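Local structure of 2-oxoglutarate dehydrogenase E3 component (Thermus thermophilus, 2YQU) at residues A[56-61]-A[187-192]; A[49-54]-A[183-188]; A[108-113]-A[120-125]. The protein probably catalyses the NAD(+)-dependent reoxidation of dihydrolipoyl groups in 2-oxo acid dehydrogenase complexes, using one bound FAD per subunit. All coordinates share one frame; numbering follows the deposited sequence.

Contact 1: residues A[56-61]-A[187-192]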
loop_
_atom_site.group_PDB
_atom_site.type_symbol
_atom_site.label_atom_id
_atom_site.label_comp_id
_atom_site.label_asym_id
_atom_site.label_seq_id
_atom_site.Cartn_x
_atom_site.Cartn_y
_atom_site.Cartn_z
ATOM N N GLU A 56 3.213 -7.977 15.107
ATOM C CA GLU A 56 4.206 -7.137 14.453
ATOM C C GLU A 56 4.409 -5.839 15.240
ATOM O O GLU A 56 5.541 -5.418 15.444
ATOM C CB GLU A 56 3.806 -6.817 13.013
ATOM C CG GLU A 56 4.949 -6.261 12.180
ATOM C CD GLU A 56 4.755 -4.813 11.799
ATOM O OE1 GLU A 56 4.798 -4.506 10.585
ATOM O OE2 GLU A 56 4.564 -3.979 12.710
ATOM N N ARG A 57 3.312 -5.219 15.671
ATOM C CA ARG A 57 3.375 -3.982 16.464
ATOM C C ARG A 57 4.069 -4.238 17.795
ATOM O O ARG A 57 4.910 -3.454 18.233
ATOM C CB ARG A 57 1.968 -3.432 16.731
ATOM C CG ARG A 57 1.503 -2.391 15.747
ATOM C CD ARG A 57 1.150 -2.942 14.405
ATOM N NE ARG A 57 1.928 -2.350 13.310
ATOM C CZ ARG A 57 1.927 -2.814 12.059
ATOM N NH1 ARG A 57 2.665 -2.211 11.132
ATOM N NH2 ARG A 57 1.211 -3.895 11.725
ATOM N N ILE A 58 3.696 -5.338 18.434
ATOM C CA ILE A 58 4.294 -5.744 19.705
ATOM C C ILE A 58 5.802 -5.940 19.545
ATOM O O ILE A 58 6.587 -5.421 20.343
ATOM C CB ILE A 58 3.601 -7.027 20.225
ATOM C CG1 ILE A 58 2.208 -6.684 20.734
ATOM C CG2 ILE A 58 4.413 -7.707 21.340
ATOM C CD1 ILE A 58 1.285 -7.863 20.843
ATOM N N TYR A 59 6.196 -6.654 18.495
ATOM C CA TYR A 59 7.591 -6.997 18.265
ATOM C C TYR A 59 8.422 -5.737 18.060
ATOM O O TYR A 59 9.503 -5.620 18.632
ATOM C CB TYR A 59 7.725 -7.913 17.046
ATOM C CG TYR A 59 9.089 -8.558 16.871
ATOM C CD1 TYR A 59 9.672 -9.303 17.895
ATOM C CD2 TYR A 59 9.785 -8.435 15.672
ATOM C CE1 TYR A 59 10.925 -9.902 17.734
ATOM C CE2 TYR A 59 11.033 -9.036 15.496
ATOM C CZ TYR A 59 11.596 -9.768 16.531
ATOM O OH TYR A 59 12.831 -10.364 16.367
ATOM N N GLU A 60 7.915 -4.794 17.267
ATOM C CA GLU A 60 8.661 -3.561 16.982
ATOM C C GLU A 60 8.847 -2.722 18.248
ATOM O O GLU A 60 9.914 -2.153 18.453
ATOM C CB GLU A 60 7.980 -2.710 15.898
ATOM C CG GLU A 60 8.012 -3.298 14.488
ATOM C CD GLU A 60 9.414 -3.486 13.931
ATOM O OE1 GLU A 60 9.659 -4.524 13.279
ATOM O OE2 GLU A 60 10.273 -2.603 14.141
ATOM N N ALA A 61 7.816 -2.656 19.085
ATOM C CA ALA A 61 7.890 -1.914 20.347
ATOM C C ALA A 61 8.896 -2.566 21.308
ATOM O O ALA A 61 9.588 -1.873 22.054
ATOM C CB ALA A 61 6.517 -1.809 20.992
ATOM N N HIS A 187 7.501 -16.602 17.217
ATOM C CA HIS A 187 8.853 -16.078 17.392
ATOM C C HIS A 187 8.819 -14.655 17.967
ATOM O O HIS A 187 9.596 -14.313 18.862
ATOM C CB HIS A 187 9.617 -16.089 16.074
ATOM C CG HIS A 187 10.906 -15.334 16.132
ATOM N ND1 HIS A 187 11.985 -15.762 16.873
ATOM C CD2 HIS A 187 11.268 -14.150 15.586
ATOM C CE1 HIS A 187 12.967 -14.882 16.762
ATOM N NE2 HIS A 187 12.557 -13.896 15.985
ATOM N N ARG A 188 7.904 -13.838 17.455
ATOM C CA ARG A 188 7.729 -12.476 17.947
ATOM C C ARG A 188 7.355 -12.425 19.425
ATOM O O ARG A 188 7.635 -11.440 20.098
ATOM C CB ARG A 188 6.642 -11.770 17.153
ATOM C CG ARG A 188 7.036 -11.435 15.763
ATOM C CD ARG A 188 5.853 -11.045 14.912
ATOM N NE ARG A 188 6.273 -10.540 13.612
ATOM C CZ ARG A 188 5.428 -10.212 12.643
ATOM N NH1 ARG A 188 4.120 -10.297 12.836
ATOM N NH2 ARG A 188 5.901 -9.765 11.483
ATOM N N LEU A 189 6.690 -13.471 19.909
ATOM C CA LEU A 189 6.237 -13.536 21.296
ATOM C C LEU A 189 7.223 -14.265 22.220
ATOM O O LEU A 189 6.928 -14.475 23.398
ATOM C CB LEU A 189 4.858 -14.201 21.349
ATOM C CG LEU A 189 3.773 -13.471 20.539
ATOM C CD1 LEU A 189 2.442 -14.167 20.681
ATOM C CD2 LEU A 189 3.648 -12.004 20.946
ATOM N N GLY A 190 8.380 -14.642 21.688
ATOM C CA GLY A 190 9.477 -15.151 22.502
ATOM C C GLY A 190 9.839 -16.604 22.266
ATOM O O GLY A 190 10.735 -17.138 22.925
ATOM N N ALA A 191 9.137 -17.261 21.345
ATOM C CA ALA A 191 9.412 -18.659 21.037
ATOM C C ALA A 191 10.724 -18.776 20.272
ATOM O O ALA A 191 11.038 -17.944 19.413
ATOM C CB ALA A 191 8.261 -19.273 20.226
ATOM N N GLU A 192 11.501 -19.801 20.601
ATOM C CA GLU A 192 12.627 -20.213 19.777
ATOM C C GLU A 192 12.020 -21.085 18.680
ATOM O O GLU A 192 11.431 -22.131 18.965
ATOM C CB GLU A 192 13.654 -21.011 20.587
ATOM C CG GLU A 192 14.275 -20.225 21.730
ATOM C CD GLU A 192 15.358 -20.987 22.478
ATOM O OE1 GLU A 192 15.566 -22.188 22.202
ATOM O OE2 GLU A 192 16.003 -20.374 23.355
#

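Contact 2: residues A[49-54]-A[183-188]. With FAD (flavin-adenine dinucleotide), chain D.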
loop_
_atom_site.group_PDB
_atom_site.type_symbol
_atom_site.label_atom_id
_atom_site.label_comp_id
_atom_site.label_asym_id
_atom_site.label_seq_id
_atom_site.Cartn_x
_atom_site.Cartn_y
_atom_site.Cartn_z
ATOM N N LYS A 49 -3.845 -13.308 9.901
ATOM C CA LYS A 49 -3.495 -11.893 9.704
ATOM C C LYS A 49 -3.758 -11.054 10.955
ATOM O O LYS A 49 -2.998 -10.131 11.241
ATOM C CB LYS A 49 -4.154 -11.302 8.448
ATOM C CG LYS A 49 -3.199 -11.257 7.231
ATOM C CD LYS A 49 -2.393 -12.570 7.058
ATOM C CE LYS A 49 -3.050 -13.567 6.177
ATOM N NZ LYS A 49 -2.365 -14.935 6.229
ATOM N N ALA A 50 -4.797 -11.387 11.714
ATOM C CA ALA A 50 -5.040 -10.742 13.016
ATOM C C ALA A 50 -3.820 -10.907 13.928
ATOM O O ALA A 50 -3.330 -9.932 14.517
ATOM C CB ALA A 50 -6.295 -11.310 13.677
ATOM N N LEU A 51 -3.293 -12.121 13.989
ATOM C CA LEU A 51 -2.137 -12.417 14.820
ATOM C C LEU A 51 -0.884 -11.751 14.272
ATOM O O LEU A 51 -0.083 -11.243 15.031
ATOM C CB LEU A 51 -1.899 -13.925 14.935
ATOM C CG LEU A 51 -2.925 -14.704 15.771
ATOM C CD1 LEU A 51 -2.545 -16.167 15.761
ATOM C CD2 LEU A 51 -3.032 -14.205 17.202
ATOM N N LEU A 52 -0.723 -11.750 12.955
ATOM C CA LEU A 52 0.463 -11.162 12.343
ATOM C C LEU A 52 0.522 -9.640 12.516
ATOM O O LEU A 52 1.581 -9.089 12.832
ATOM C CB LEU A 52 0.538 -11.513 10.856
ATOM C CG LEU A 52 1.020 -12.941 10.576
ATOM C CD1 LEU A 52 0.555 -13.398 9.206
ATOM C CD2 LEU A 52 2.545 -13.040 10.697
ATOM N N GLU A 53 -0.596 -8.961 12.290
ATOM C CA GLU A 53 -0.619 -7.499 12.381
ATOM C C GLU A 53 -0.338 -7.049 13.809
ATOM O O GLU A 53 0.439 -6.124 14.024
ATOM C CB GLU A 53 -1.961 -6.939 11.911
ATOM C CG GLU A 53 -2.178 -7.047 10.409
ATOM C CD GLU A 53 -1.412 -6.003 9.620
ATOM O OE1 GLU A 53 -1.643 -5.886 8.407
ATOM O OE2 GLU A 53 -0.586 -5.279 10.206
ATOM N N THR A 54 -0.970 -7.709 14.774
ATOM C CA THR A 54 -0.849 -7.334 16.181
ATOM C C THR A 54 0.510 -7.689 16.757
ATOM O O THR A 54 1.089 -6.889 17.481
ATOM C CB THR A 54 -1.972 -7.965 17.043
ATOM O OG1 THR A 54 -2.107 -9.365 16.757
ATOM C CG2 THR A 54 -3.323 -7.358 16.702
ATOM N N GLY A 183 5.176 -19.469 12.328
ATOM C CA GLY A 183 6.483 -19.488 12.964
ATOM C C GLY A 183 6.842 -18.097 13.458
ATOM O O GLY A 183 7.239 -17.925 14.609
ATOM N N VAL A 184 6.664 -17.105 12.587
ATOM C CA VAL A 184 6.981 -15.712 12.902
ATOM C C VAL A 184 6.079 -15.176 14.024
ATOM O O VAL A 184 6.553 -14.480 14.909
ATOM C CB VAL A 184 6.889 -14.818 11.641
ATOM C CG1 VAL A 184 6.809 -13.324 11.999
ATOM C CG2 VAL A 184 8.076 -15.079 10.726
ATOM N N VAL A 185 4.791 -15.521 14.001
ATOM C CA VAL A 185 3.862 -15.065 15.030
ATOM C C VAL A 185 4.410 -15.409 16.418
ATOM O O VAL A 185 4.459 -14.558 17.292
ATOM C CB VAL A 185 2.467 -15.708 14.855
ATOM C CG1 VAL A 185 1.635 -15.593 16.130
ATOM C CG2 VAL A 185 1.727 -15.072 13.687
ATOM N N TRP A 186 4.820 -16.662 16.599
ATOM C CA TRP A 186 5.231 -17.145 17.918
ATOM C C TRP A 186 6.662 -16.732 18.244
ATOM O O TRP A 186 6.986 -16.480 19.414
ATOM C CB TRP A 186 4.989 -18.659 18.027
ATOM C CG TRP A 186 3.518 -18.955 17.991
ATOM C CD1 TRP A 186 2.818 -19.501 16.954
ATOM C CD2 TRP A 186 2.556 -18.638 18.997
ATOM N NE1 TRP A 186 1.484 -19.576 17.273
ATOM C CE2 TRP A 186 1.295 -19.048 18.521
ATOM C CE3 TRP A 186 2.633 -18.061 20.271
ATOM C CZ2 TRP A 186 0.124 -18.902 19.272
ATOM C CZ3 TRP A 186 1.470 -17.912 21.015
ATOM C CH2 TRP A 186 0.232 -18.333 20.514
ATOM N N HIS A 187 7.501 -16.602 17.217
ATOM C CA HIS A 187 8.853 -16.078 17.392
ATOM C C HIS A 187 8.819 -14.655 17.967
ATOM O O HIS A 187 9.596 -14.313 18.862
ATOM C CB HIS A 187 9.617 -16.089 16.074
ATOM C CG HIS A 187 10.906 -15.334 16.132
ATOM N ND1 HIS A 187 11.985 -15.762 16.873
ATOM C CD2 HIS A 187 11.268 -14.150 15.586
ATOM C CE1 HIS A 187 12.967 -14.882 16.762
ATOM N NE2 HIS A 187 12.557 -13.896 15.985
ATOM N N ARG A 188 7.904 -13.838 17.455
ATOM C CA ARG A 188 7.729 -12.476 17.947
ATOM C C ARG A 188 7.355 -12.425 19.425
ATOM O O ARG A 188 7.635 -11.440 20.098
ATOM C CB ARG A 188 6.642 -11.770 17.153
ATOM C CG ARG A 188 7.036 -11.435 15.763
ATOM C CD ARG A 188 5.853 -11.045 14.912
ATOM N NE ARG A 188 6.273 -10.540 13.612
ATOM C CZ ARG A 188 5.428 -10.212 12.643
ATOM N NH1 ARG A 188 4.120 -10.297 12.836
ATOM N NH2 ARG A 188 5.901 -9.765 11.483
HETATM P PA FAD D . -12.323 -23.341 1.782
HETATM O O1A FAD D . -11.497 -24.374 2.453
HETATM O O2A FAD D . -12.043 -21.919 2.286
HETATM O O5B FAD D . -13.868 -23.726 1.947
HETATM C C5B FAD D . -14.279 -25.057 1.754
HETATM C C4B FAD D . -15.489 -25.282 2.635
HETATM O O4B FAD D . -16.161 -26.435 2.172
HETATM C C3B FAD D . -15.122 -25.539 4.094
HETATM O O3B FAD D . -15.752 -24.592 4.928
HETATM C C2B FAD D . -15.633 -26.938 4.376
HETATM O O2B FAD D . -16.197 -27.046 5.664
HETATM C C1B FAD D . -16.669 -27.140 3.283
HETATM N N9A FAD D . -16.909 -28.512 2.826
HETATM C C8A FAD D . -16.003 -29.421 2.343
HETATM N N7A FAD D . -16.661 -30.537 1.978
HETATM C C5A FAD D . -17.979 -30.353 2.223
HETATM C C6A FAD D . -19.099 -31.161 2.047
HETATM N N6A FAD D . -19.046 -32.328 1.409
HETATM N N1A FAD D . -20.320 -30.649 2.402
HETATM C C2A FAD D . -20.474 -29.387 2.918
HETATM N N3A FAD D . -19.361 -28.589 3.082
HETATM C C4A FAD D . -18.146 -29.081 2.747
HETATM N N1 FAD D . -5.035 -17.587 1.407
HETATM C C2 FAD D . -4.818 -16.299 0.967
HETATM O O2 FAD D . -5.130 -15.955 -0.178
HETATM N N3 FAD D . -4.246 -15.381 1.811
HETATM C C4 FAD D . -3.877 -15.737 3.089
HETATM O O4 FAD D . -3.563 -14.836 3.848
HETATM C C4X FAD D . -4.094 -17.034 3.554
HETATM N N5 FAD D . -3.728 -17.400 4.840
HETATM C C5X FAD D . -3.964 -18.703 5.269
HETATM C C6 FAD D . -3.591 -19.070 6.566
HETATM C C7 FAD D . -3.818 -20.378 7.016
HETATM C C7M FAD D . -3.500 -20.706 8.451
HETATM C C8 FAD D . -4.418 -21.310 6.175
HETATM C C8M FAD D . -4.962 -22.607 6.715
HETATM C C9 FAD D . -4.785 -20.943 4.879
HETATM C C9A FAD D . -4.552 -19.641 4.417
HETATM N N10 FAD D . -4.904 -19.268 3.117
HETATM C C10 FAD D . -4.676 -17.966 2.698
HETATM C "C1'" FAD D . -5.428 -20.254 2.105
HETATM C "C2'" FAD D . -6.951 -20.108 2.041
HETATM O "O2'" FAD D . -7.531 -20.354 3.313
HETATM C "C3'" FAD D . -7.574 -20.999 0.971
HETATM O "O3'" FAD D . -6.909 -20.797 -0.262
HETATM C "C4'" FAD D . -9.049 -20.670 0.777
HETATM O "O4'" FAD D . -9.754 -20.840 1.983
HETATM C "C5'" FAD D . -9.651 -21.527 -0.344
HETATM O "O5'" FAD D . -11.033 -21.272 -0.461
HETATM P P FAD D . -12.036 -22.423 -0.964
HETATM O O1P FAD D . -13.407 -21.846 -1.100
HETATM O O2P FAD D . -11.489 -23.135 -2.189
HETATM O O3P FAD D . -12.067 -23.537 0.203
#

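Contact 3: residues A[108-113]-A[120-125]. With FAD (flavin-adenine dinucleotide), chain D.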
loop_
_atom_site.group_PDB
_atom_site.type_symbol
_atom_site.label_atom_id
_atom_site.label_comp_id
_atom_site.label_asym_id
_atom_site.label_seq_id
_atom_site.Cartn_x
_atom_site.Cartn_y
_atom_site.Cartn_z
ATOM N N GLN A 108 -27.088 -26.650 6.462
ATOM C CA GLN A 108 -25.969 -27.075 7.296
ATOM C C GLN A 108 -25.878 -28.594 7.315
ATOM O O GLN A 108 -26.812 -29.286 7.728
ATOM C CB GLN A 108 -26.103 -26.545 8.717
ATOM C CG GLN A 108 -24.901 -26.888 9.592
ATOM C CD GLN A 108 -24.908 -26.187 10.934
ATOM O OE1 GLN A 108 -24.245 -26.636 11.865
ATOM N NE2 GLN A 108 -25.645 -25.095 11.039
ATOM N N GLY A 109 -24.730 -29.101 6.881
ATOM C CA GLY A 109 -24.507 -30.526 6.732
ATOM C C GLY A 109 -23.456 -30.846 5.689
ATOM O O GLY A 109 -22.949 -29.955 4.996
ATOM N N THR A 110 -23.130 -32.130 5.590
ATOM C CA THR A 110 -22.179 -32.631 4.613
ATOM C C THR A 110 -22.939 -33.003 3.354
ATOM O O THR A 110 -23.777 -33.905 3.373
ATOM C CB THR A 110 -21.440 -33.865 5.175
ATOM O OG1 THR A 110 -20.577 -33.470 6.251
ATOM C CG2 THR A 110 -20.510 -34.484 4.144
ATOM N N ALA A 111 -22.664 -32.290 2.267
ATOM C CA ALA A 111 -23.238 -32.596 0.960
ATOM C C ALA A 111 -22.560 -33.818 0.359
ATOM O O ALA A 111 -21.336 -33.910 0.356
ATOM C CB ALA A 111 -23.092 -31.415 0.026
ATOM N N ARG A 112 -23.373 -34.724 -0.177
ATOM C CA ARG A 112 -22.905 -35.937 -0.834
ATOM C C ARG A 112 -23.724 -36.169 -2.102
ATOM O O ARG A 112 -24.948 -36.186 -2.046
ATOM C CB ARG A 112 -23.068 -37.127 0.113
ATOM C CG ARG A 112 -22.437 -38.420 -0.363
ATOM C CD ARG A 112 -22.745 -39.599 0.549
ATOM N NE ARG A 112 -23.992 -40.242 0.157
ATOM C CZ ARG A 112 -24.519 -41.296 0.755
ATOM N NH1 ARG A 112 -23.922 -41.861 1.806
ATOM N NH2 ARG A 112 -25.658 -41.790 0.298
ATOM N N PHE A 113 -23.052 -36.352 -3.236
ATOM C CA PHE A 113 -23.736 -36.595 -4.507
ATOM C C PHE A 113 -24.540 -37.905 -4.481
ATOM O O PHE A 113 -24.047 -38.939 -4.045
ATOM C CB PHE A 113 -22.743 -36.656 -5.673
ATOM C CG PHE A 113 -22.245 -35.308 -6.133
ATOM C CD1 PHE A 113 -20.975 -34.874 -5.797
ATOM C CD2 PHE A 113 -23.047 -34.487 -6.921
ATOM C CE1 PHE A 113 -20.514 -33.639 -6.225
ATOM C CE2 PHE A 113 -22.594 -33.255 -7.349
ATOM C CZ PHE A 113 -21.326 -32.835 -7.009
ATOM N N LEU A 120 -27.452 -35.062 -1.385
ATOM C CA LEU A 120 -27.987 -35.288 -0.045
ATOM C C LEU A 120 -27.226 -34.457 0.982
ATOM O O LEU A 120 -25.999 -34.480 1.014
ATOM C CB LEU A 120 -27.881 -36.770 0.315
ATOM C CG LEU A 120 -28.143 -37.177 1.772
ATOM C CD1 LEU A 120 -29.608 -36.982 2.140
ATOM C CD2 LEU A 120 -27.700 -38.620 1.992
ATOM N N VAL A 121 -27.961 -33.715 1.804
ATOM C CA VAL A 121 -27.426 -33.143 3.033
ATOM C C VAL A 121 -27.630 -34.221 4.083
ATOM O O VAL A 121 -28.757 -34.478 4.506
ATOM C CB VAL A 121 -28.165 -31.857 3.452
ATOM C CG1 VAL A 121 -27.505 -31.235 4.688
ATOM C CG2 VAL A 121 -28.210 -30.861 2.300
ATOM N N GLU A 122 -26.541 -34.861 4.487
ATOM C CA GLU A 122 -26.616 -36.062 5.314
ATOM C C GLU A 122 -27.254 -35.824 6.682
ATOM O O GLU A 122 -27.969 -36.687 7.188
ATOM C CB GLU A 122 -25.224 -36.668 5.483
ATOM C CG GLU A 122 -24.629 -37.176 4.183
ATOM C CD GLU A 122 -23.627 -38.286 4.394
ATOM O OE1 GLU A 122 -23.814 -39.384 3.824
ATOM O OE2 GLU A 122 -22.655 -38.053 5.140
ATOM N N GLU A 123 -27.033 -34.648 7.261
ATOM C CA GLU A 123 -27.509 -34.365 8.618
ATOM C C GLU A 123 -29.014 -34.068 8.649
ATOM O O GLU A 123 -29.714 -34.559 9.537
ATOM C CB GLU A 123 -26.714 -33.219 9.254
ATOM C CG GLU A 123 -25.365 -33.645 9.822
ATOM C CD GLU A 123 -24.362 -34.049 8.752
ATOM O OE1 GLU A 123 -23.415 -34.797 9.073
ATOM O OE2 GLU A 123 -24.505 -33.623 7.591
ATOM N N THR A 124 -29.506 -33.276 7.691
ATOM C CA THR A 124 -30.936 -32.936 7.620
ATOM C C THR A 124 -31.752 -33.963 6.826
ATOM O O THR A 124 -32.987 -33.940 6.857
ATOM C CB THR A 124 -31.161 -31.505 7.029
ATOM O OG1 THR A 124 -30.756 -31.451 5.652
ATOM C CG2 THR A 124 -30.281 -30.467 7.717
ATOM N N GLY A 125 -31.065 -34.869 6.133
ATOM C CA GLY A 125 -31.707 -35.814 5.229
ATOM C C GLY A 125 -32.284 -35.212 3.952
ATOM O O GLY A 125 -32.898 -35.925 3.162
HETATM P PA FAD D . -12.323 -23.341 1.782
HETATM O O1A FAD D . -11.497 -24.374 2.453
HETATM O O2A FAD D . -12.043 -21.919 2.286
HETATM O O5B FAD D . -13.868 -23.726 1.947
HETATM C C5B FAD D . -14.279 -25.057 1.754
HETATM C C4B FAD D . -15.489 -25.282 2.635
HETATM O O4B FAD D . -16.161 -26.435 2.172
HETATM C C3B FAD D . -15.122 -25.539 4.094
HETATM O O3B FAD D . -15.752 -24.592 4.928
HETATM C C2B FAD D . -15.633 -26.938 4.376
HETATM O O2B FAD D . -16.197 -27.046 5.664
HETATM C C1B FAD D . -16.669 -27.140 3.283
HETATM N N9A FAD D . -16.909 -28.512 2.826
HETATM C C8A FAD D . -16.003 -29.421 2.343
HETATM N N7A FAD D . -16.661 -30.537 1.978
HETATM C C5A FAD D . -17.979 -30.353 2.223
HETATM C C6A FAD D . -19.099 -31.161 2.047
HETATM N N6A FAD D . -19.046 -32.328 1.409
HETATM N N1A FAD D . -20.320 -30.649 2.402
HETATM C C2A FAD D . -20.474 -29.387 2.918
HETATM N N3A FAD D . -19.361 -28.589 3.082
HETATM C C4A FAD D . -18.146 -29.081 2.747
HETATM N N1 FAD D . -5.035 -17.587 1.407
HETATM C C2 FAD D . -4.818 -16.299 0.967
HETATM O O2 FAD D . -5.130 -15.955 -0.178
HETATM N N3 FAD D . -4.246 -15.381 1.811
HETATM C C4 FAD D . -3.877 -15.737 3.089
HETATM O O4 FAD D . -3.563 -14.836 3.848
HETATM C C4X FAD D . -4.094 -17.034 3.554
HETATM N N5 FAD D . -3.728 -17.400 4.840
HETATM C C5X FAD D . -3.964 -18.703 5.269
HETATM C C6 FAD D . -3.591 -19.070 6.566
HETATM C C7 FAD D . -3.818 -20.378 7.016
HETATM C C7M FAD D . -3.500 -20.706 8.451
HETATM C C8 FAD D . -4.418 -21.310 6.175
HETATM C C8M FAD D . -4.962 -22.607 6.715
HETATM C C9 FAD D . -4.785 -20.943 4.879
HETATM C C9A FAD D . -4.552 -19.641 4.417
HETATM N N10 FAD D . -4.904 -19.268 3.117
HETATM C C10 FAD D . -4.676 -17.966 2.698
HETATM C "C1'" FAD D . -5.428 -20.254 2.105
HETATM C "C2'" FAD D . -6.951 -20.108 2.041
HETATM O "O2'" FAD D . -7.531 -20.354 3.313
HETATM C "C3'" FAD D . -7.574 -20.999 0.971
HETATM O "O3'" FAD D . -6.909 -20.797 -0.262
HETATM C "C4'" FAD D . -9.049 -20.670 0.777
HETATM O "O4'" FAD D . -9.754 -20.840 1.983
HETATM C "C5'" FAD D . -9.651 -21.527 -0.344
HETATM O "O5'" FAD D . -11.033 -21.272 -0.461
HETATM P P FAD D . -12.036 -22.423 -0.964
HETATM O O1P FAD D . -13.407 -21.846 -1.100
HETATM O O2P FAD D . -11.489 -23.135 -2.189
HETATM O O3P FAD D . -12.067 -23.537 0.203
HETATM O O HOH W 1 -21.479 -32.826 8.676
#

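Contact 1: residues A[56-61]-A[187-192]
Glu-56 lays its aliphatic stem over one face of the Arg-188 guanidinium. Glu-56 CB is 3.5 Å from Arg-188 NH1, and Glu-56 CG is 3.7 Å from Arg-188 NH2. The Glu-56 carboxylate does not pair with this group, and its plane is turned 82° from it. It forms a salt bridge with the next residue instead, Glu-56 OE2 to Arg-57 NH1 at 3.0 Å, by charge alone. Arg-188 NH1 is hydrogen-bonded to Thr-55 OG1. Ile-58 adds a light apolar touch, its CG2 4.4 Å from Leu-189 CD2. Tyr-59 has its CG anti to the backbone N (chi1 -168°), 3.7 Å from Arg-188 CG. That methylene lies over one ring face in a CH-pi contact. Tyr-59 OH reaches within 3.6 Å of His-187 NE2, which is hydrogen-bonded to Gln-221 O. An alanine in place of Arg-188 would probably leave the Tyr-59 ring without its CH-pi partner and Thr-55 OG1 without the NH1 donor. Just beyond, Gly-190 takes positive phi and closes helix 177-188 with a Schellman motif. This helix follows the glycine-rich turn predicted to bind NAD(+), as in a Rossmann-type fold.

Contact 2: residues A[49-54]-A[183-188]
Leu-52 and Val-185 make the tight part of this contact. Leu-52 CD2 is 3.7 Å from Val-185 CG2, and the two side chains cross at about a right angle. The Val-185 torsion (chi1 162°) leaves CG2 anti to the carbonyl carbon. There Val-185 CG2 also meets Leu-51 CB at 4.0 Å, so the valine bridges two consecutive leucines. Leu-52 CD2 also lies 3.8 Å from Arg-188 NH1. This NH1 is hydrogen-bonded to Thr-55 OG1. The distance from Arg-188 NH1 to the backbone oxygen Leu-52 O, at the guanidinium edge and near its plane, is 2.8 Å. Val-184 CG1 lies above one face of that guanidinium, toward its rim. The packing is looser toward Val-184, whose CG1 is 4.5 Å from Leu-52 CD2. The far side of helix 49-54 faces other partners. There Glu-53 is partly exposed and bridges to Arg-57 and to Arg-375 of the second subunit. Thr-54 OG1 donates back to Ala-50 O at 2.6 Å, an oxygen that also accepts from Thr-54 N. The Lys-49 amine reaches the flavin. Lys-49 NZ donates to FAD N5 at 3.1 Å and forms a salt bridge with Glu-181, but its CE is modelled too close to FAD O4, so the exact placing is doubtful. The short helix segments run at 40°, with axes 9.5 Å apart. Helix 77-102 flanks both, through Leu-80 on Leu-51 and Met-81 on Trp-186. Helix 177-188 itself connects the parallel strands 169-173 and 192-196, a beta-alpha-beta unit.

Contact 3: residues A[108-113]-A[120-125]
Arg-112 and Leu-120 face each other as an antiparallel hydrogen-bonded pair. Arg-112 N donates to Leu-120 O at 2.9 Å, and Leu-120 N to Arg-112 O at 2.8 Å. Their side chains lie side by side and point the same way. Leu-120 CD2 sits over one face of the Arg-112 guanidinium, 4.1 Å from NH2. Glu-122 crosses the arginine at about a right angle, its OE1 3.2 Å from Arg-112 NH1 and well out of the guanidinium plane, a salt bridge by charge alone. One more backbone bond follows beyond the last bridge, Glu-122 N to Thr-110 O at 3.1 Å, nearly straight (172° at the hydrogen). Glu-123 bends at chi2 (68°), turning its carboxyl carbon back toward Thr-110 N. Glu-123 OE2 receives Thr-110 N at 2.9 Å on the syn side, 32° out of the carboxylate plane. Gly-109 lies against Val-121 and Glu-123, where a CB would strike both. The other edge of strand 111-113 meets adenine: Ala-111 N donates to FAD N1A at 2.9 Å, and FAD N6A to Ala-111 O at 3.0 Å. This is consistent with the hairpin bonds and Glu-123 helping to hold the backbone that meets adenine.

How the contacts relate
Contacts 1 and 2 join the same two helices, 45-63 and 177-188, at neighbouring levels, with centres 7 Å apart and His-187 and Arg-188 in common. Contact 2 is fully buried and mainly aliphatic. Contact 1, near the helix end, is partly exposed and relies on aromatic and charged side chains. Both lie against the second subunit. Contact 3 stands apart, about 37 Å from contact 2 between centres, and no other protein chain of the assembly touches it. It is a partly buried hairpin held mostly by backbone hydrogen bonds. FAD connects contacts 2 and 3: its flavin meets Lys-49 of contact 2, its adenine contact 3.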